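Local coordinates for [Ribosomal protein bS18]-alanine N-acetyltransferase (Escherichia coli O157:H7, PDB 5ISV) that probably transfers the acetyl group of acetyl-CoA to the N-terminal alanine of ribosomal protein bS18, at residues W101-A106 with T124-Y129; N128-T133 with E137-M142; K30-N35 with A52-T57; L41-T46 with L85-D90; F25-K30 with L66-V71. All coordinates share one frame; numbering follows the deposited sequence. Where two conformers were deposited one is given.

Contact 1: residues W101-A106 with T124-Y129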
# COMPACT_ATOMS: atom_id res chain seq x y z
N TRP A 101 1.71 -1.87 -8.05
CA TRP A 101 2.35 -3.13 -7.65
C TRP A 101 2.45 -3.21 -6.13
O TRP A 101 2.63 -2.20 -5.46
CB TRP A 101 3.81 -3.16 -8.19
CG TRP A 101 3.90 -3.11 -9.63
CD1 TRP A 101 3.84 -2.00 -10.44
CD2 TRP A 101 4.03 -4.23 -10.50
NE1 TRP A 101 3.91 -2.37 -11.75
CE2 TRP A 101 4.01 -3.74 -11.82
CE3 TRP A 101 4.14 -5.61 -10.30
CZ2 TRP A 101 4.16 -4.58 -12.93
CZ3 TRP A 101 4.27 -6.46 -11.43
CH2 TRP A 101 4.27 -5.94 -12.71
N LEU A 102 2.39 -4.41 -5.61
CA LEU A 102 2.66 -4.66 -4.18
C LEU A 102 3.22 -6.04 -3.98
O LEU A 102 3.19 -6.87 -4.90
CB LEU A 102 1.38 -4.48 -3.30
CG LEU A 102 0.20 -5.41 -3.58
CD1 LEU A 102 0.32 -6.80 -2.97
CD2 LEU A 102 -1.09 -4.76 -3.06
N GLU A 103 3.73 -6.29 -2.79
CA GLU A 103 4.28 -7.57 -2.41
C GLU A 103 3.60 -8.00 -1.11
O GLU A 103 3.40 -7.15 -0.21
CB GLU A 103 5.78 -7.39 -2.16
CG GLU A 103 6.65 -8.40 -2.78
CD GLU A 103 8.11 -7.99 -2.82
OE1 GLU A 103 8.56 -7.22 -1.96
OE2 GLU A 103 8.81 -8.44 -3.73
N VAL A 104 3.23 -9.26 -1.00
CA VAL A 104 2.53 -9.75 0.18
C VAL A 104 3.06 -11.13 0.56
O VAL A 104 3.30 -11.98 -0.29
CB VAL A 104 0.98 -9.74 -0.05
CG1 VAL A 104 0.57 -10.51 -1.28
CG2 VAL A 104 0.21 -10.26 1.15
N ARG A 105 3.28 -11.36 1.84
CA ARG A 105 3.59 -12.68 2.37
C ARG A 105 2.55 -13.70 1.96
O ARG A 105 1.35 -13.46 2.12
CB ARG A 105 3.70 -12.60 3.90
CG ARG A 105 4.98 -11.95 4.33
CD ARG A 105 4.96 -11.45 5.75
NE ARG A 105 6.26 -10.97 6.18
CZ ARG A 105 7.23 -11.72 6.69
NH1 ARG A 105 7.07 -13.03 6.85
NH2 ARG A 105 8.38 -11.16 7.04
N ALA A 106 2.99 -14.85 1.45
CA ALA A 106 2.06 -15.86 0.94
C ALA A 106 1.05 -16.38 1.98
O ALA A 106 -0.03 -16.85 1.62
CB ALA A 106 2.85 -17.02 0.37
N THR A 124 3.95 -12.66 -10.13
CA THR A 124 5.00 -13.61 -9.89
C THR A 124 5.13 -13.95 -8.41
O THR A 124 4.53 -13.33 -7.56
CB THR A 124 6.33 -13.15 -10.49
OG1 THR A 124 7.24 -14.25 -10.44
CG2 THR A 124 6.94 -11.99 -9.76
N ILE A 125 5.92 -14.97 -8.14
CA ILE A 125 6.19 -15.47 -6.81
C ILE A 125 7.68 -15.35 -6.58
O ILE A 125 8.45 -15.56 -7.51
CB ILE A 125 5.71 -16.93 -6.63
CG1 ILE A 125 4.20 -17.01 -6.77
CG2 ILE A 125 6.13 -17.50 -5.28
CD1 ILE A 125 3.68 -18.42 -6.92
N ARG A 126 8.08 -15.04 -5.35
CA ARG A 126 9.53 -15.03 -5.00
C ARG A 126 9.72 -16.05 -3.91
O ARG A 126 9.27 -15.85 -2.78
CB ARG A 126 9.95 -13.65 -4.53
CG ARG A 126 9.46 -12.56 -5.46
CD ARG A 126 9.92 -11.21 -5.00
NE ARG A 126 11.34 -11.08 -5.29
CZ ARG A 126 12.05 -9.99 -5.13
NH1 ARG A 126 11.54 -8.86 -4.62
NH2 ARG A 126 13.35 -10.04 -5.46
N ARG A 127 10.31 -17.20 -4.25
CA ARG A 127 10.47 -18.30 -3.33
C ARG A 127 11.28 -17.89 -2.11
O ARG A 127 12.38 -17.37 -2.22
CB ARG A 127 11.16 -19.52 -4.02
CG ARG A 127 11.19 -20.80 -3.17
CD ARG A 127 11.86 -21.99 -3.86
NE ARG A 127 12.08 -23.06 -2.89
CZ ARG A 127 12.80 -24.17 -3.10
NH1 ARG A 127 13.41 -24.38 -4.28
NH2 ARG A 127 12.92 -25.07 -2.13
N ASN A 128 10.73 -18.13 -0.93
CA ASN A 128 11.45 -17.96 0.35
C ASN A 128 12.01 -16.53 0.55
O ASN A 128 13.04 -16.34 1.23
CB ASN A 128 12.55 -19.03 0.49
CG ASN A 128 11.97 -20.38 0.80
OD1 ASN A 128 10.92 -20.48 1.44
ND2 ASN A 128 12.60 -21.42 0.35
N TYR A 129 11.30 -15.53 -0.02
CA TYR A 129 11.73 -14.14 0.03
C TYR A 129 11.75 -13.54 1.43
O TYR A 129 12.58 -12.70 1.75
CB TYR A 129 10.89 -13.27 -0.92
CG TYR A 129 11.38 -11.86 -0.99
CD1 TYR A 129 12.54 -11.59 -1.76
CD2 TYR A 129 10.80 -10.82 -0.26
CE1 TYR A 129 13.05 -10.33 -1.85
CE2 TYR A 129 11.32 -9.54 -0.33
CZ TYR A 129 12.46 -9.29 -1.11
OH TYR A 129 12.91 -8.02 -1.18
O HOH W 1 10.97 -6.27 -2.00
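A surface salt bridge joins Glu-103 of strand 99-105 to Arg-126 of strand 121-129, spanning strand 136-145, which lies between the two in the sheet. NH1 of Arg-126 donates to OE2 of Glu-103 over 2.9 Å in a nearly straight bond, 169° at the hydrogen. The oxygen accepts through its syn lone pair and lies in the guanidinium plane, while the two flat groups are turned 35° from each other. A bend at chi3 of Arg-126 (74°) swings its head toward the carboxylate. In this GNAT-fold acetyltransferase Glu-103 is the predicted proton acceptor, so the bridge would restrain one oxygen of a probable active-site carboxylate. The other, OE1, takes a hydrogen bond from a water 2.6 Å away. That water is also hydrogen-bonded to OH of Tyr-129, at 2.7 Å. A type II turn from Arg-126 to Tyr-129 folds the tyrosine back beside the arginine, and CE1 of Tyr-129 lies 3.4 Å above the centre of the Arg-126 guanidinium.

Contact 2: residues N128-T133 with E137-M142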
# COMPACT_ATOMS: atom_id res chain seq x y z
N ASN A 128 10.73 -18.13 -0.93
CA ASN A 128 11.45 -17.96 0.35
C ASN A 128 12.01 -16.53 0.55
O ASN A 128 13.04 -16.34 1.23
CB ASN A 128 12.55 -19.03 0.49
CG ASN A 128 11.97 -20.38 0.80
OD1 ASN A 128 10.92 -20.48 1.44
ND2 ASN A 128 12.60 -21.42 0.35
N TYR A 129 11.30 -15.53 -0.02
CA TYR A 129 11.73 -14.14 0.03
C TYR A 129 11.75 -13.54 1.43
O TYR A 129 12.58 -12.70 1.75
CB TYR A 129 10.89 -13.27 -0.92
CG TYR A 129 11.38 -11.86 -0.99
CD1 TYR A 129 12.54 -11.59 -1.76
CD2 TYR A 129 10.80 -10.82 -0.26
CE1 TYR A 129 13.05 -10.33 -1.85
CE2 TYR A 129 11.32 -9.54 -0.33
CZ TYR A 129 12.46 -9.29 -1.11
OH TYR A 129 12.91 -8.02 -1.18
N TYR A 130 10.79 -13.93 2.26
CA TYR A 130 10.61 -13.32 3.55
C TYR A 130 11.03 -14.24 4.65
O TYR A 130 10.72 -15.43 4.61
CB TYR A 130 9.13 -12.92 3.80
CG TYR A 130 8.65 -11.70 3.04
CD1 TYR A 130 9.19 -10.45 3.31
CD2 TYR A 130 7.68 -11.78 2.04
CE1 TYR A 130 8.81 -9.31 2.63
CE2 TYR A 130 7.28 -10.62 1.34
CZ TYR A 130 7.86 -9.39 1.65
OH TYR A 130 7.45 -8.27 0.93
N PRO A 131 11.61 -13.68 5.74
CA PRO A 131 11.81 -14.49 6.94
C PRO A 131 10.51 -14.69 7.70
O PRO A 131 9.62 -13.83 7.70
CB PRO A 131 12.77 -13.65 7.78
CG PRO A 131 12.38 -12.26 7.45
CD PRO A 131 12.04 -12.28 5.97
N THR A 132 10.38 -15.85 8.32
CA THR A 132 9.37 -16.05 9.34
C THR A 132 10.01 -16.38 10.68
O THR A 132 11.23 -16.48 10.84
CB THR A 132 8.36 -17.18 8.96
OG1 THR A 132 9.04 -18.46 8.96
CG2 THR A 132 7.74 -16.94 7.58
N THR A 133 9.14 -16.51 11.68
CA THR A 133 9.53 -16.98 12.99
C THR A 133 9.92 -18.46 13.01
O THR A 133 10.48 -18.90 14.00
CB THR A 133 8.41 -16.78 14.03
OG1 THR A 133 7.24 -17.51 13.63
CG2 THR A 133 8.08 -15.32 14.16
N GLU A 137 9.23 -17.76 4.00
CA GLU A 137 7.99 -17.88 3.22
C GLU A 137 8.08 -17.06 1.95
O GLU A 137 8.86 -16.10 1.85
CB GLU A 137 6.74 -17.51 4.06
CG GLU A 137 6.49 -16.03 4.32
CD GLU A 137 5.14 -15.76 4.98
OE1 GLU A 137 5.11 -14.88 5.85
OE2 GLU A 137 4.14 -16.40 4.60
N ASP A 138 7.27 -17.45 0.98
CA ASP A 138 7.24 -16.81 -0.31
C ASP A 138 6.62 -15.42 -0.21
O ASP A 138 5.76 -15.12 0.67
CB ASP A 138 6.45 -17.63 -1.32
CG ASP A 138 7.07 -19.02 -1.62
OD1 ASP A 138 8.20 -19.36 -1.18
OD2 ASP A 138 6.36 -19.79 -2.29
N ALA A 139 7.04 -14.57 -1.12
CA ALA A 139 6.39 -13.30 -1.44
C ALA A 139 5.57 -13.49 -2.70
O ALA A 139 5.97 -14.20 -3.62
CB ALA A 139 7.42 -12.23 -1.67
N ILE A 140 4.37 -12.91 -2.72
CA ILE A 140 3.55 -12.87 -3.92
C ILE A 140 3.62 -11.46 -4.40
O ILE A 140 3.28 -10.53 -3.62
CB ILE A 140 2.06 -13.24 -3.66
CG1 ILE A 140 1.92 -14.55 -2.88
CG2 ILE A 140 1.29 -13.30 -4.97
CD1 ILE A 140 2.54 -15.75 -3.53
N ILE A 141 4.00 -11.23 -5.63
CA ILE A 141 4.01 -9.92 -6.25
C ILE A 141 2.68 -9.83 -6.99
O ILE A 141 2.34 -10.69 -7.80
CB ILE A 141 5.19 -9.73 -7.24
CG1 ILE A 141 6.49 -9.69 -6.47
CG2 ILE A 141 5.07 -8.40 -7.96
CD1 ILE A 141 6.69 -10.71 -5.38
N MET A 142 1.92 -8.79 -6.68
CA MET A 142 0.64 -8.54 -7.34
C MET A 142 0.65 -7.22 -8.09
O MET A 142 1.28 -6.23 -7.66
CB MET A 142 -0.51 -8.61 -6.32
CG MET A 142 -0.46 -9.82 -5.40
SD MET A 142 -1.92 -10.01 -4.38
CE MET A 142 -3.06 -10.65 -5.58
O HOH W 2 8.64 -21.71 0.23
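The methyl of Ala-139 packs against two consecutive tyrosines, its CB 3.7 Å from CB of Tyr-129 and 3.4 Å from CE2 of Tyr-130. The rings leave their backbones differently, CG of Tyr-129 lying opposite its own N (chi1 -175°) and CG of Tyr-130 beside its N (chi1 -74°), yet they come together edge over face, with CD2 of Tyr-129 over the centre of the Tyr-130 ring. Both residues face Glu-137, forming a classic beta bulge in the hairpin of strands 121-129 and 136-145. Tyr-130 N donates to Glu-137 O at 2.9 Å, and Glu-137 N returns a bond to Tyr-130 O at 2.8 Å. Beyond this pair, the Thr-132 and Glu-137 side chains cross at about a right angle, CG2 of Thr-132 3.6 Å from CG of Glu-137. The Glu-137 carboxylate itself reaches Arg-105 and Ser-107. Next to the bulge, Asn-128 N donates to OD1 of Asp-138 at 2.8 Å, approaching from the anti side and 27° out of the carboxylate plane.

Contact 3: residues K30-N35 with A52-T57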
# COMPACT_ATOMS: atom_id res chain seq x y z
N LYS A 30 14.27 4.74 10.66
CA LYS A 30 15.09 5.13 9.52
C LYS A 30 14.48 4.66 8.21
O LYS A 30 14.54 5.40 7.21
CB LYS A 30 16.50 4.57 9.68
CG LYS A 30 17.39 5.40 10.60
CD LYS A 30 18.87 5.30 10.19
CE LYS A 30 19.42 3.88 10.26
NZ LYS A 30 20.58 3.63 9.34
N THR A 31 13.86 3.49 8.18
CA THR A 31 13.14 3.05 6.96
C THR A 31 11.98 3.97 6.63
O THR A 31 11.78 4.36 5.49
CB THR A 31 12.58 1.60 7.05
OG1 THR A 31 13.67 0.71 7.25
CG2 THR A 31 11.93 1.20 5.74
N PHE A 32 11.19 4.34 7.66
CA PHE A 32 10.13 5.31 7.40
C PHE A 32 10.62 6.62 6.85
O PHE A 32 10.06 7.14 5.91
CB PHE A 32 9.29 5.63 8.65
CG PHE A 32 8.09 4.72 8.88
CD1 PHE A 32 6.92 4.85 8.17
CD2 PHE A 32 8.18 3.72 9.82
CE1 PHE A 32 5.82 4.03 8.42
CE2 PHE A 32 7.10 2.91 10.11
CZ PHE A 32 5.94 3.04 9.36
N ALA A 33 11.63 7.19 7.48
CA ALA A 33 12.27 8.42 6.97
C ALA A 33 12.82 8.31 5.54
O ALA A 33 12.93 9.31 4.80
CB ALA A 33 13.40 8.82 7.89
N SER A 34 13.23 7.14 5.16
CA SER A 34 13.77 6.90 3.82
C SER A 34 12.66 6.89 2.76
O SER A 34 12.86 7.28 1.62
CB SER A 34 14.51 5.57 3.79
OG SER A 34 15.70 5.64 4.57
N ASN A 35 11.47 6.45 3.16
CA ASN A 35 10.37 6.24 2.23
C ASN A 35 9.39 7.46 2.20
O ASN A 35 8.17 7.32 2.45
CB ASN A 35 9.66 4.92 2.57
CG ASN A 35 10.32 3.69 1.95
OD1 ASN A 35 10.16 3.38 0.75
ND2 ASN A 35 11.11 2.99 2.77
N ALA A 52 -5.44 5.96 12.14
CA ALA A 52 -5.85 4.58 12.21
C ALA A 52 -5.16 3.65 11.19
O ALA A 52 -5.06 2.45 11.41
CB ALA A 52 -7.36 4.50 12.08
N ALA A 53 -4.71 4.22 10.08
CA ALA A 53 -4.03 3.43 9.03
C ALA A 53 -3.16 4.37 8.19
O ALA A 53 -3.37 5.57 8.15
CB ALA A 53 -5.07 2.73 8.18
N PHE A 54 -2.17 3.77 7.50
CA PHE A 54 -1.37 4.55 6.55
C PHE A 54 -0.96 3.63 5.38
O PHE A 54 -1.01 2.43 5.52
CB PHE A 54 -0.07 5.09 7.21
CG PHE A 54 0.87 4.02 7.65
CD1 PHE A 54 1.78 3.44 6.73
CD2 PHE A 54 0.88 3.53 8.93
CE1 PHE A 54 2.58 2.43 7.13
CE2 PHE A 54 1.71 2.52 9.33
CZ PHE A 54 2.58 1.96 8.42
N ALA A 55 -0.64 4.31 4.28
CA ALA A 55 -0.15 3.60 3.06
C ALA A 55 0.99 4.42 2.48
O ALA A 55 0.87 5.59 2.22
CB ALA A 55 -1.26 3.45 2.06
N ILE A 56 2.10 3.72 2.21
CA ILE A 56 3.35 4.34 1.69
C ILE A 56 3.53 3.81 0.26
O ILE A 56 3.69 2.60 0.06
CB ILE A 56 4.52 3.92 2.55
CG1 ILE A 56 4.36 4.14 4.03
CG2 ILE A 56 5.84 4.56 2.05
CD1 ILE A 56 4.16 5.56 4.41
N THR A 57 3.55 4.74 -0.70
CA THR A 57 3.59 4.36 -2.12
C THR A 57 4.58 5.23 -2.85
O THR A 57 4.55 6.44 -2.72
CB THR A 57 2.20 4.53 -2.78
OG1 THR A 57 1.24 3.74 -2.09
CG2 THR A 57 2.18 4.11 -4.27
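Phe-32 and Phe-54 form the tight part of this contact, their side chains coming from opposite directions, one from helix 29-34 and the other from strand 50-60. The pair is an offset edge-to-face stack with centroids 5.5 Å apart and planes at 68°. The edge of Phe-32 is directed at the face of Phe-54, and the CZ atoms of Phe-32 and Phe-54 come within 3.7 Å. CG of Phe-54 sits between its backbone N and carbonyl carbon (chi1 64°), which lifts the ring off the strand toward the helix. Contact is thinner at the helix end, where Ile-56 offers its CG2 branch to Asn-35, 3.6 Å from Asn-35 O and 3.9 Å from Asn-35 CB. The Asn-35 amide turns back to its own helix, ND2 donating to Thr-31 O at 3.1 Å, and its OD1 is hydrogen-bonded to Tyr-40 OH. The exposed outer side of the helix faces solvent, and there OG of Ser-34 donates a hydrogen bond to Lys-30 O at 2.9 Å. Helix 12-22 also touches both phenylalanines, and Ala-70, predicted to bind acetyl-CoA, touches Phe-54; the stack lies where helices 12-22 and 29-34 pack on the sheet of the GNAT fold.

Contact 4: residues L41-T46 with L85-D90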
# COMPACT_ATOMS: atom_id res chain seq x y z
N LEU A 41 3.69 9.19 -2.76
CA LEU A 41 2.27 9.61 -2.63
C LEU A 41 1.72 8.84 -1.46
O LEU A 41 1.03 7.84 -1.64
CB LEU A 41 1.51 9.31 -3.93
CG LEU A 41 0.11 9.92 -4.07
CD1 LEU A 41 0.18 11.43 -4.12
CD2 LEU A 41 -0.61 9.40 -5.31
N ASN A 42 2.03 9.34 -0.25
CA ASN A 42 1.71 8.64 0.98
C ASN A 42 0.42 9.22 1.58
O ASN A 42 0.21 10.42 1.57
CB ASN A 42 2.86 8.86 1.99
CG ASN A 42 4.15 8.18 1.52
OD1 ASN A 42 4.10 7.31 0.67
ND2 ASN A 42 5.28 8.56 2.08
N PHE A 43 -0.37 8.34 2.16
CA PHE A 43 -1.72 8.70 2.71
C PHE A 43 -1.88 8.13 4.11
O PHE A 43 -1.31 7.10 4.47
CB PHE A 43 -2.84 8.15 1.81
CG PHE A 43 -2.94 8.83 0.48
CD1 PHE A 43 -3.34 10.18 0.38
CD2 PHE A 43 -2.59 8.15 -0.70
CE1 PHE A 43 -3.43 10.82 -0.82
CE2 PHE A 43 -2.66 8.80 -1.91
CZ PHE A 43 -3.06 10.12 -1.98
N GLN A 44 -2.76 8.81 4.88
CA GLN A 44 -3.15 8.35 6.21
C GLN A 44 -4.67 8.43 6.31
O GLN A 44 -5.30 9.20 5.57
CB GLN A 44 -2.54 9.25 7.28
CG GLN A 44 -2.96 10.73 7.16
CD GLN A 44 -2.54 11.58 8.33
OE1 GLN A 44 -2.72 11.18 9.48
NE2 GLN A 44 -1.97 12.74 8.06
N LEU A 45 -5.22 7.52 7.11
CA LEU A 45 -6.67 7.57 7.43
C LEU A 45 -6.76 7.79 8.92
O LEU A 45 -6.15 7.09 9.73
CB LEU A 45 -7.33 6.26 7.02
CG LEU A 45 -8.85 6.21 7.18
CD1 LEU A 45 -9.50 5.28 6.19
CD2 LEU A 45 -9.28 5.85 8.60
N THR A 46 -7.54 8.80 9.31
CA THR A 46 -7.71 9.14 10.72
C THR A 46 -9.19 8.84 11.06
O THR A 46 -10.08 9.11 10.25
CB THR A 46 -7.39 10.61 10.97
OG1 THR A 46 -8.24 11.42 10.17
CG2 THR A 46 -5.98 10.98 10.71
N LEU A 85 -6.90 2.05 0.32
CA LEU A 85 -6.48 1.54 -0.98
C LEU A 85 -7.32 2.10 -2.11
O LEU A 85 -6.81 2.50 -3.12
CB LEU A 85 -6.56 0.04 -0.98
CG LEU A 85 -5.43 -0.60 -0.20
CD1 LEU A 85 -5.86 -2.01 0.17
CD2 LEU A 85 -4.07 -0.59 -0.95
N GLU A 86 -8.64 2.16 -1.93
CA GLU A 86 -9.51 2.74 -2.92
C GLU A 86 -9.18 4.22 -3.22
O GLU A 86 -9.17 4.65 -4.39
CB GLU A 86 -11.00 2.51 -2.51
CG GLU A 86 -11.41 1.02 -2.60
CD GLU A 86 -12.75 0.60 -1.94
OE1 GLU A 86 -13.29 1.32 -1.07
OE2 GLU A 86 -13.26 -0.51 -2.29
N HIS A 87 -8.87 4.97 -2.16
CA HIS A 87 -8.45 6.36 -2.27
C HIS A 87 -7.16 6.44 -3.12
O HIS A 87 -7.07 7.25 -4.06
CB HIS A 87 -8.26 6.99 -0.88
CG HIS A 87 -7.93 8.44 -0.94
ND1 HIS A 87 -8.90 9.41 -0.94
CD2 HIS A 87 -6.74 9.08 -1.04
CE1 HIS A 87 -8.33 10.60 -1.05
NE2 HIS A 87 -7.02 10.43 -1.09
N LEU A 88 -6.15 5.66 -2.73
CA LEU A 88 -4.87 5.59 -3.47
C LEU A 88 -5.09 5.27 -4.95
O LEU A 88 -4.60 5.99 -5.81
CB LEU A 88 -3.97 4.58 -2.79
CG LEU A 88 -2.69 4.24 -3.56
CD1 LEU A 88 -1.82 5.50 -3.69
CD2 LEU A 88 -1.97 3.13 -2.84
N ILE A 89 -5.85 4.24 -5.20
CA ILE A 89 -6.15 3.81 -6.57
C ILE A 89 -6.82 4.93 -7.37
O ILE A 89 -6.42 5.23 -8.50
CB ILE A 89 -6.94 2.50 -6.61
CG1 ILE A 89 -6.10 1.34 -6.03
CG2 ILE A 89 -7.48 2.22 -8.02
CD1 ILE A 89 -6.82 0.07 -5.63
N ASP A 90 -7.84 5.56 -6.76
CA ASP A 90 -8.49 6.67 -7.41
C ASP A 90 -7.55 7.85 -7.75
O ASP A 90 -7.60 8.41 -8.86
CB ASP A 90 -9.70 7.18 -6.59
CG ASP A 90 -10.68 7.89 -7.46
OD1 ASP A 90 -11.16 7.26 -8.43
OD2 ASP A 90 -10.95 9.08 -7.21
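Phe-43 and Leu-88 mark the closest approach of the two backbones, their CA atoms 7.6 Å apart where strand 43-47 begins against the middle of helix 80-94. The helix packs on the sheet through side chains. The ring of Phe-43 is met from two directions. Over its face stands His-87, T-shaped (edge-to-face), the planes at 80° and the centroids 4.8 Å apart. The imidazole presents its CD2-NE2 edge: CD2 of His-87 is 3.7 Å above the centre of the phenyl ring, and NE2 of His-87 lies 3.6 Å from CE1 of Phe-43. Helix 80-94 follows strand 63-71 in the chain and covers the face of the GNAT sheet that also carries Ala-53, Ala-55 and Thr-57. At the rim of the phenyl ring, in its plane, CD1 of Leu-88 touches CE2 of Phe-43 at 3.8 Å. The extended chi1 of Leu-88 (171°), with chi2 at 63°, turns CD1 toward strand 43-47, where it meets both Phe-43 and Leu-41. Leu-41 makes the slackest of these contacts, its CD2 4.4 Å from CD1 of Leu-88. Ile-4 of the edge strand 2-6 touches His-87, and Leu-84 adds a further helix residue against Phe-43.

Contact 5: residues F25-K30 with L66-V71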
# COMPACT_ATOMS: atom_id res chain seq x y z
N PHE A 25 7.15 -7.77 11.90
CA PHE A 25 8.46 -7.51 11.29
C PHE A 25 8.41 -6.03 10.95
O PHE A 25 8.36 -5.65 9.78
CB PHE A 25 8.70 -8.40 10.03
CG PHE A 25 8.68 -9.86 10.33
CD1 PHE A 25 7.47 -10.55 10.40
CD2 PHE A 25 9.88 -10.58 10.49
CE1 PHE A 25 7.46 -11.88 10.72
CE2 PHE A 25 9.86 -11.93 10.77
CZ PHE A 25 8.65 -12.58 10.88
N PRO A 26 8.37 -5.17 11.98
CA PRO A 26 8.12 -3.79 11.71
C PRO A 26 9.29 -3.08 11.07
O PRO A 26 10.45 -3.41 11.31
CB PRO A 26 7.87 -3.20 13.08
CG PRO A 26 8.70 -4.03 13.98
CD PRO A 26 8.54 -5.42 13.41
N TRP A 27 8.93 -2.10 10.26
CA TRP A 27 9.84 -1.09 9.81
C TRP A 27 10.54 -0.34 10.97
O TRP A 27 9.94 -0.10 12.00
CB TRP A 27 9.08 -0.08 8.92
CG TRP A 27 9.08 -0.40 7.46
CD1 TRP A 27 9.48 -1.57 6.86
CD2 TRP A 27 8.68 0.46 6.40
NE1 TRP A 27 9.37 -1.47 5.49
CE2 TRP A 27 8.88 -0.24 5.18
CE3 TRP A 27 8.21 1.76 6.35
CZ2 TRP A 27 8.58 0.32 3.96
CZ3 TRP A 27 7.89 2.31 5.18
CH2 TRP A 27 8.12 1.60 3.96
N SER A 28 11.81 -0.01 10.77
CA SER A 28 12.55 0.92 11.65
C SER A 28 12.23 2.37 11.32
O SER A 28 11.70 2.66 10.26
CB SER A 28 14.03 0.72 11.50
OG SER A 28 14.47 1.28 10.27
N GLU A 29 12.57 3.27 12.25
CA GLU A 29 12.28 4.69 12.05
C GLU A 29 13.03 5.23 10.86
O GLU A 29 12.49 6.04 10.11
CB GLU A 29 12.69 5.54 13.28
CG GLU A 29 11.67 5.62 14.37
CD GLU A 29 12.14 6.46 15.56
OE1 GLU A 29 13.15 7.22 15.48
OE2 GLU A 29 11.47 6.38 16.60
N LYS A 30 14.27 4.74 10.66
CA LYS A 30 15.09 5.13 9.52
C LYS A 30 14.48 4.66 8.21
O LYS A 30 14.54 5.40 7.21
CB LYS A 30 16.50 4.57 9.68
CG LYS A 30 17.39 5.40 10.60
CD LYS A 30 18.87 5.30 10.19
CE LYS A 30 19.42 3.88 10.26
NZ LYS A 30 20.58 3.63 9.34
N LEU A 66 3.45 -0.03 -3.88
CA LEU A 66 3.07 0.06 -2.47
C LEU A 66 4.22 -0.55 -1.65
O LEU A 66 4.52 -1.76 -1.77
CB LEU A 66 1.77 -0.70 -2.22
CG LEU A 66 1.20 -0.64 -0.81
CD1 LEU A 66 0.69 0.74 -0.44
CD2 LEU A 66 0.12 -1.71 -0.68
N PHE A 67 4.91 0.27 -0.87
CA PHE A 67 6.01 -0.17 -0.03
C PHE A 67 5.51 -0.72 1.31
O PHE A 67 6.17 -1.58 1.90
CB PHE A 67 7.06 0.94 0.17
CG PHE A 67 8.16 0.90 -0.88
CD1 PHE A 67 7.89 1.27 -2.20
CD2 PHE A 67 9.42 0.45 -0.55
CE1 PHE A 67 8.87 1.18 -3.20
CE2 PHE A 67 10.43 0.41 -1.52
CZ PHE A 67 10.15 0.79 -2.83
N ASN A 68 4.37 -0.19 1.84
CA ASN A 68 3.88 -0.64 3.12
C ASN A 68 2.46 -0.10 3.31
O ASN A 68 2.17 0.97 2.85
CB ASN A 68 4.77 -0.10 4.24
CG ASN A 68 4.59 -0.85 5.55
OD1 ASN A 68 3.90 -1.85 5.63
ND2 ASN A 68 5.21 -0.34 6.60
N ILE A 69 1.67 -0.90 4.01
CA ILE A 69 0.34 -0.45 4.46
C ILE A 69 0.11 -1.14 5.77
O ILE A 69 0.51 -2.25 5.99
CB ILE A 69 -0.75 -0.80 3.41
CG1 ILE A 69 -2.14 -0.21 3.79
CG2 ILE A 69 -0.81 -2.31 3.16
CD1 ILE A 69 -3.15 -0.25 2.65
N ALA A 70 -0.58 -0.43 6.69
CA ALA A 70 -0.93 -1.00 8.00
C ALA A 70 -2.18 -0.35 8.51
O ALA A 70 -2.45 0.82 8.25
CB ALA A 70 0.18 -0.84 9.05
N VAL A 71 -2.93 -1.17 9.24
CA VAL A 71 -4.09 -0.68 10.03
C VAL A 71 -3.83 -1.00 11.49
O VAL A 71 -3.47 -2.12 11.84
CB VAL A 71 -5.43 -1.29 9.55
CG1 VAL A 71 -6.57 -0.92 10.49
CG2 VAL A 71 -5.79 -0.79 8.16
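With chi1 at -91° and chi2 at 12°, the indole of Trp-27 is carried toward strand 63-71, where Asn-68, holding its CG trans to N (chi1 -162°), extends the other way to meet it. The Asn-68 side chain lies over one face of the indole. Its CB makes a CH-pi contact, 3.9 Å from the centroid of the Trp-27 six-membered ring, while ND2 of Asn-68 stands 3.6 Å from CD2 of Trp-27. The amide is steeply inclined to the ring, so the two groups do not stack flat. ND2 of Asn-68 is hydrogen-bonded to Glu-19 OE1; the other oxygen of Glu-19 accepts from Trp-27 N, and one carboxylate of helix 12-22 thus holds both partners. At the far end of the indole, CH2 of Trp-27 touches CB of Phe-67 at 4.0 Å, and CZ2 of Trp-27 lies 3.7 Å from Phe-67 O. The Phe-67 ring itself leads away. Just after Trp-27, Ser-28 is the N-cap of helix 29-34, its OG bonded to Thr-31 N. Phe-67 and Asn-68 both face Ile-56 as a classic beta bulge, a hallmark of this strand in GNAT enzymes, immediately before Ile-69, Ala-70 and Val-71, the predicted acetyl-CoA-binding residues.

From the N terminus, contact 5 opens at 25-30, contact 3 at 30-35 and contact 4 at 41-46. Contact 3 closes first, at 52-57, nested inside the loop that contact 5 closes at 66-71. Contact 4 crosses both, closing only at 85-90. Together these three tie helix 29-34 and the loop before it to strands 50-60 and 63-71, and helix 80-94 to strand 43-47. The other two follow in series: contact 1 spans 101-106 to 124-129, and contact 2 begins where it ends, sharing Asn-128 and Tyr-129 and closing the hairpin at 137-142. The halves meet in one sheet, where Trp-101 O bonds to Leu-66 N.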